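SAP-like pentraxin (Limulus polyphemus, PDB 3FLP) binds two calcium ions per subunit and probably acts as a calcium-dependent, sugar-binding lectin of the pentraxin family, assembled as a doubly stacked cyclic heptamer. Local coordinates at residues 72-77 and 115-120; 66-71 and 92-97. All coordinates share one frame; numbering follows the deposited sequence.

Contact 1 of 2, residues 72-77 and 115-120; sequences GTLNLG and VYANGS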
# COMPACT_ATOMS: atom_id res chain seq x y z
N GLY A 72 -44.13 -12.06 -29.44
CA GLY A 72 -43.20 -11.29 -28.63
C GLY A 72 -41.72 -11.57 -28.92
O GLY A 72 -40.84 -10.98 -28.30
N THR A 73 -41.46 -12.46 -29.87
CA THR A 73 -40.09 -12.83 -30.24
C THR A 73 -39.37 -11.73 -31.01
O THR A 73 -39.93 -11.10 -31.91
CB THR A 73 -40.11 -14.11 -31.12
OG1 THR A 73 -40.49 -15.22 -30.31
CG2 THR A 73 -38.75 -14.37 -31.72
N LEU A 74 -38.10 -11.51 -30.66
CA LEU A 74 -37.30 -10.49 -31.32
C LEU A 74 -36.73 -11.00 -32.65
O LEU A 74 -36.22 -12.11 -32.72
CB LEU A 74 -36.13 -10.06 -30.44
CG LEU A 74 -35.15 -9.07 -31.08
CD1 LEU A 74 -35.84 -7.74 -31.37
CD2 LEU A 74 -33.96 -8.85 -30.16
N ASN A 75 -36.85 -10.18 -33.68
CA ASN A 75 -36.31 -10.52 -34.99
C ASN A 75 -35.35 -9.41 -35.41
O ASN A 75 -35.71 -8.24 -35.45
CB ASN A 75 -37.44 -10.66 -36.02
CG ASN A 75 -37.75 -12.11 -36.33
OD1 ASN A 75 -38.04 -12.91 -35.43
ND2 ASN A 75 -37.70 -12.46 -37.61
N LEU A 76 -34.11 -9.79 -35.70
CA LEU A 76 -33.10 -8.82 -36.10
C LEU A 76 -32.77 -8.98 -37.57
O LEU A 76 -32.48 -10.09 -38.04
CB LEU A 76 -31.83 -8.98 -35.25
CG LEU A 76 -32.03 -8.77 -33.74
CD1 LEU A 76 -30.76 -9.15 -32.99
CD2 LEU A 76 -32.41 -7.30 -33.48
N GLY A 77 -32.83 -7.88 -38.30
CA GLY A 77 -32.56 -7.93 -39.72
C GLY A 77 -31.34 -7.15 -40.16
O GLY A 77 -30.88 -6.22 -39.50
N VAL A 115 -26.25 -12.38 -35.43
CA VAL A 115 -26.82 -11.37 -34.55
C VAL A 115 -26.84 -11.89 -33.12
O VAL A 115 -26.88 -13.10 -32.88
CB VAL A 115 -28.26 -10.98 -34.98
CG1 VAL A 115 -28.24 -10.44 -36.40
CG2 VAL A 115 -29.20 -12.17 -34.86
N TYR A 116 -26.80 -10.95 -32.18
CA TYR A 116 -26.78 -11.29 -30.77
C TYR A 116 -27.75 -10.44 -29.96
O TYR A 116 -27.91 -9.24 -30.22
CB TYR A 116 -25.37 -11.09 -30.23
CG TYR A 116 -24.32 -11.92 -30.93
CD1 TYR A 116 -23.85 -11.58 -32.20
CD2 TYR A 116 -23.82 -13.07 -30.33
CE1 TYR A 116 -22.90 -12.37 -32.85
CE2 TYR A 116 -22.88 -13.86 -30.96
CZ TYR A 116 -22.43 -13.51 -32.22
OH TYR A 116 -21.50 -14.32 -32.83
N ALA A 117 -28.38 -11.06 -28.97
CA ALA A 117 -29.31 -10.36 -28.10
C ALA A 117 -28.79 -10.55 -26.67
O ALA A 117 -28.58 -11.68 -26.23
CB ALA A 117 -30.70 -10.95 -28.24
N ASN A 118 -28.57 -9.45 -25.97
CA ASN A 118 -28.06 -9.48 -24.61
C ASN A 118 -26.78 -10.30 -24.48
O ASN A 118 -26.57 -11.01 -23.49
CB ASN A 118 -29.14 -10.00 -23.65
CG ASN A 118 -30.23 -8.98 -23.39
OD1 ASN A 118 -30.05 -7.79 -23.66
ND2 ASN A 118 -31.36 -9.43 -22.85
N GLY A 119 -25.91 -10.18 -25.48
CA GLY A 119 -24.64 -10.89 -25.45
C GLY A 119 -24.66 -12.36 -25.83
O GLY A 119 -23.63 -13.02 -25.77
N SER A 120 -25.82 -12.89 -26.21
CA SER A 120 -25.91 -14.29 -26.60
C SER A 120 -26.24 -14.44 -28.08
O SER A 120 -27.03 -13.68 -28.62
CB SER A 120 -26.99 -15.02 -25.79
OG SER A 120 -26.61 -15.15 -24.43

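Contact 2 of 2, residues 66-71 and 92-97; sequences MYVKSD and IEIELG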
# COMPACT_ATOMS: atom_id res chain seq x y z
N MET A 66 -35.14 -4.18 -36.90
CA MET A 66 -35.71 -5.12 -35.96
C MET A 66 -37.22 -4.99 -35.98
O MET A 66 -37.76 -4.01 -36.49
CB MET A 66 -35.24 -4.83 -34.53
CG MET A 66 -35.86 -3.55 -33.93
SD MET A 66 -35.76 -3.43 -32.12
CE MET A 66 -37.29 -4.26 -31.65
N TYR A 67 -37.88 -5.99 -35.42
CA TYR A 67 -39.32 -5.97 -35.27
C TYR A 67 -39.64 -7.09 -34.30
O TYR A 67 -38.81 -7.98 -34.08
CB TYR A 67 -40.06 -6.11 -36.61
CG TYR A 67 -40.05 -7.46 -37.27
CD1 TYR A 67 -40.97 -8.44 -36.91
CD2 TYR A 67 -39.16 -7.74 -38.30
CE1 TYR A 67 -41.02 -9.65 -37.57
CE2 TYR A 67 -39.20 -8.95 -38.97
CZ TYR A 67 -40.12 -9.90 -38.61
OH TYR A 67 -40.15 -11.10 -39.28
N VAL A 68 -40.80 -7.02 -33.69
CA VAL A 68 -41.22 -8.02 -32.72
C VAL A 68 -42.35 -8.84 -33.32
O VAL A 68 -43.34 -8.28 -33.80
CB VAL A 68 -41.70 -7.33 -31.43
CG1 VAL A 68 -42.08 -8.37 -30.39
CG2 VAL A 68 -40.61 -6.41 -30.92
N LYS A 69 -42.19 -10.16 -33.32
CA LYS A 69 -43.21 -11.06 -33.86
C LYS A 69 -44.44 -11.03 -32.97
O LYS A 69 -44.40 -10.51 -31.85
CB LYS A 69 -42.72 -12.51 -33.92
CG LYS A 69 -41.40 -12.75 -34.64
CD LYS A 69 -41.48 -12.42 -36.12
CE LYS A 69 -42.32 -13.42 -36.91
NZ LYS A 69 -42.38 -13.02 -38.36
N SER A 70 -45.53 -11.61 -33.47
CA SER A 70 -46.79 -11.68 -32.74
C SER A 70 -46.64 -12.30 -31.34
O SER A 70 -47.29 -11.86 -30.39
CB SER A 70 -47.80 -12.49 -33.55
OG SER A 70 -49.07 -12.53 -32.92
N ASP A 71 -45.77 -13.30 -31.23
CA ASP A 71 -45.55 -13.98 -29.95
C ASP A 71 -44.57 -13.25 -29.03
O ASP A 71 -44.21 -13.76 -27.97
CB ASP A 71 -45.08 -15.42 -30.18
CG ASP A 71 -43.76 -15.49 -30.94
OD1 ASP A 71 -43.24 -14.43 -31.34
OD2 ASP A 71 -43.25 -16.62 -31.13
N ILE A 92 -35.85 -14.61 -27.28
CA ILE A 92 -36.09 -13.71 -26.16
C ILE A 92 -37.36 -12.91 -26.39
O ILE A 92 -37.58 -12.39 -27.48
CB ILE A 92 -34.89 -12.74 -25.94
CG1 ILE A 92 -35.14 -11.88 -24.70
CG2 ILE A 92 -34.69 -11.85 -27.15
CD1 ILE A 92 -33.95 -11.02 -24.29
N GLU A 93 -38.21 -12.85 -25.38
CA GLU A 93 -39.45 -12.11 -25.50
C GLU A 93 -39.19 -10.63 -25.24
O GLU A 93 -38.60 -10.27 -24.23
CB GLU A 93 -40.50 -12.63 -24.51
CG GLU A 93 -41.80 -11.87 -24.59
CD GLU A 93 -42.99 -12.67 -24.09
OE1 GLU A 93 -42.90 -13.25 -22.99
OE2 GLU A 93 -44.01 -12.71 -24.80
N ILE A 94 -39.62 -9.79 -26.18
CA ILE A 94 -39.41 -8.36 -26.07
C ILE A 94 -40.56 -7.64 -25.39
O ILE A 94 -41.73 -7.82 -25.75
CB ILE A 94 -39.19 -7.70 -27.46
CG1 ILE A 94 -37.88 -8.20 -28.09
CG2 ILE A 94 -39.19 -6.18 -27.33
CD1 ILE A 94 -36.62 -7.78 -27.32
N GLU A 95 -40.23 -6.82 -24.40
CA GLU A 95 -41.22 -6.01 -23.72
C GLU A 95 -40.88 -4.58 -24.13
O GLU A 95 -39.81 -4.07 -23.77
CB GLU A 95 -41.10 -6.15 -22.20
CG GLU A 95 -41.48 -7.52 -21.66
CD GLU A 95 -42.83 -7.99 -22.17
OE1 GLU A 95 -43.80 -7.19 -22.14
OE2 GLU A 95 -42.93 -9.16 -22.59
N LEU A 96 -41.76 -3.95 -24.90
CA LEU A 96 -41.52 -2.58 -25.33
C LEU A 96 -41.28 -1.73 -24.10
O LEU A 96 -41.98 -1.88 -23.09
CB LEU A 96 -42.71 -2.05 -26.13
CG LEU A 96 -43.05 -2.79 -27.43
CD1 LEU A 96 -44.28 -2.15 -28.09
CD2 LEU A 96 -41.86 -2.74 -28.39
N GLY A 97 -40.29 -0.85 -24.16
CA GLY A 97 -39.99 -0.01 -23.02
C GLY A 97 -38.86 -0.54 -22.16
O GLY A 97 -38.42 0.14 -21.23

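Contact 1 of 2, residues 72-77 and 115-120
The two sheets of the pentraxin beta-sandwich face each other here: Leu76 and Leu74, on strand 73-80 of one sheet, reach across the interior to Val115 and Ala117, on strand 112-117 of the other. The short strand segments pass 8.4 Å apart at an angle of 147°, a spacing filled by side chains and too wide for backbone pairing. Leu76 and Val115 form the heart of the contact. With its CG anti to its own carbonyl carbon (chi1 -61°), Leu76 extends one branch alongside the valine, and CD1 lies 3.7 Å from Val115 CB and 3.9 Å from Val115 CG2. The other valine methyl, CG1, rests 4.0 Å from Leu76 CB; the two side chains lie alongside, running in opposite senses, and do not meet end on. Two residues along each strand the touch is lighter, Leu74 CD2 standing 4.3 Å from Ala117 CB; Ala117, which has only a CB to offer, meets the end of the longer leucine just before the chain reverses in the type I' turn of Ala117 to Ser120. Tyr116, alternating with these residues, points to the other side of its sheet, where its OH is hydrogen-bonded to Thr175. Met66, Ile88 and Val102 add to the same apolar layer. Between the facing strands, cohesion therefore comes from dispersion and the exclusion of water, with no polar bond to set direction.

Contact 2 of 2, residues 66-71 and 92-97
Val68 and Ile94 meet at their beta-branches, the two side chains crossing at a slant and both directed into the space between strand 60-68 and the loop that follows strand 86-90. Val68 presents both methyls to the isoleucine: CG2 sits 3.9 Å from Ile94 CG2 and 4.0 Å from Ile94 CB, while CG1 comes to 4.2 Å of Ile94 CB. A compact valine suits this buried strand position, since two methyls carried directly on CB are enough to meet Ile94. The isoleucine answers with its branch point and short methyl. Its torsion explains this: CG2 is anti to the backbone N and faces the valine, whereas the longer arm through CG1, anti to the carbonyl carbon (chi1 -66°), is left for other neighbours. Leu74, Pro42 and Tyr100 pack against the same isoleucine, which suits a broad, branched side chain where the loop packs by the ends of strands 60-68 and 73-80. Toward the surface the character changes. Glu93, its CG anti to the backbone N (chi1 179°), stretches out until OE2 is 3.3 Å from Asp71 O; both atoms are acceptors, so this is proximity and not a bond. The Asp71 carboxylate is engaged within its own turn, OD1 accepting from Thr73 N, and OD1 remains 6.8 Å from Glu93 OE2. Farther along the loop, Glu95 forms a salt bridge with Arg112 of a neighbouring subunit. Attraction across the contact thus rests on the buried valine-isoleucine pair, while the two acidic side chains at the surface probably add only weak repulsion that solvent would screen.

The centres of contacts 1 and 2 lie about 9 Å apart, on the same side of the chain's centre and away from the calcium sites. Their segments alternate along the chain: 66-71 leads directly into 72-77, then come 92-97 and 115-120. Strands 60-68 and 73-80 are neighbours in one antiparallel sheet, where Asn75 N probably bonds to Tyr67 O, 3.0 Å away. A second probable bond, Gly72 O to Ile94 N at 2.7 Å, ties the turn between them to the loop of contact 2. Contact 1 joins this sheet to the opposing one, whereas contact 2 packs the connecting loop against its end, and the same loop, through Glu95, Leu96 and Gly97, reaches a neighbouring subunit.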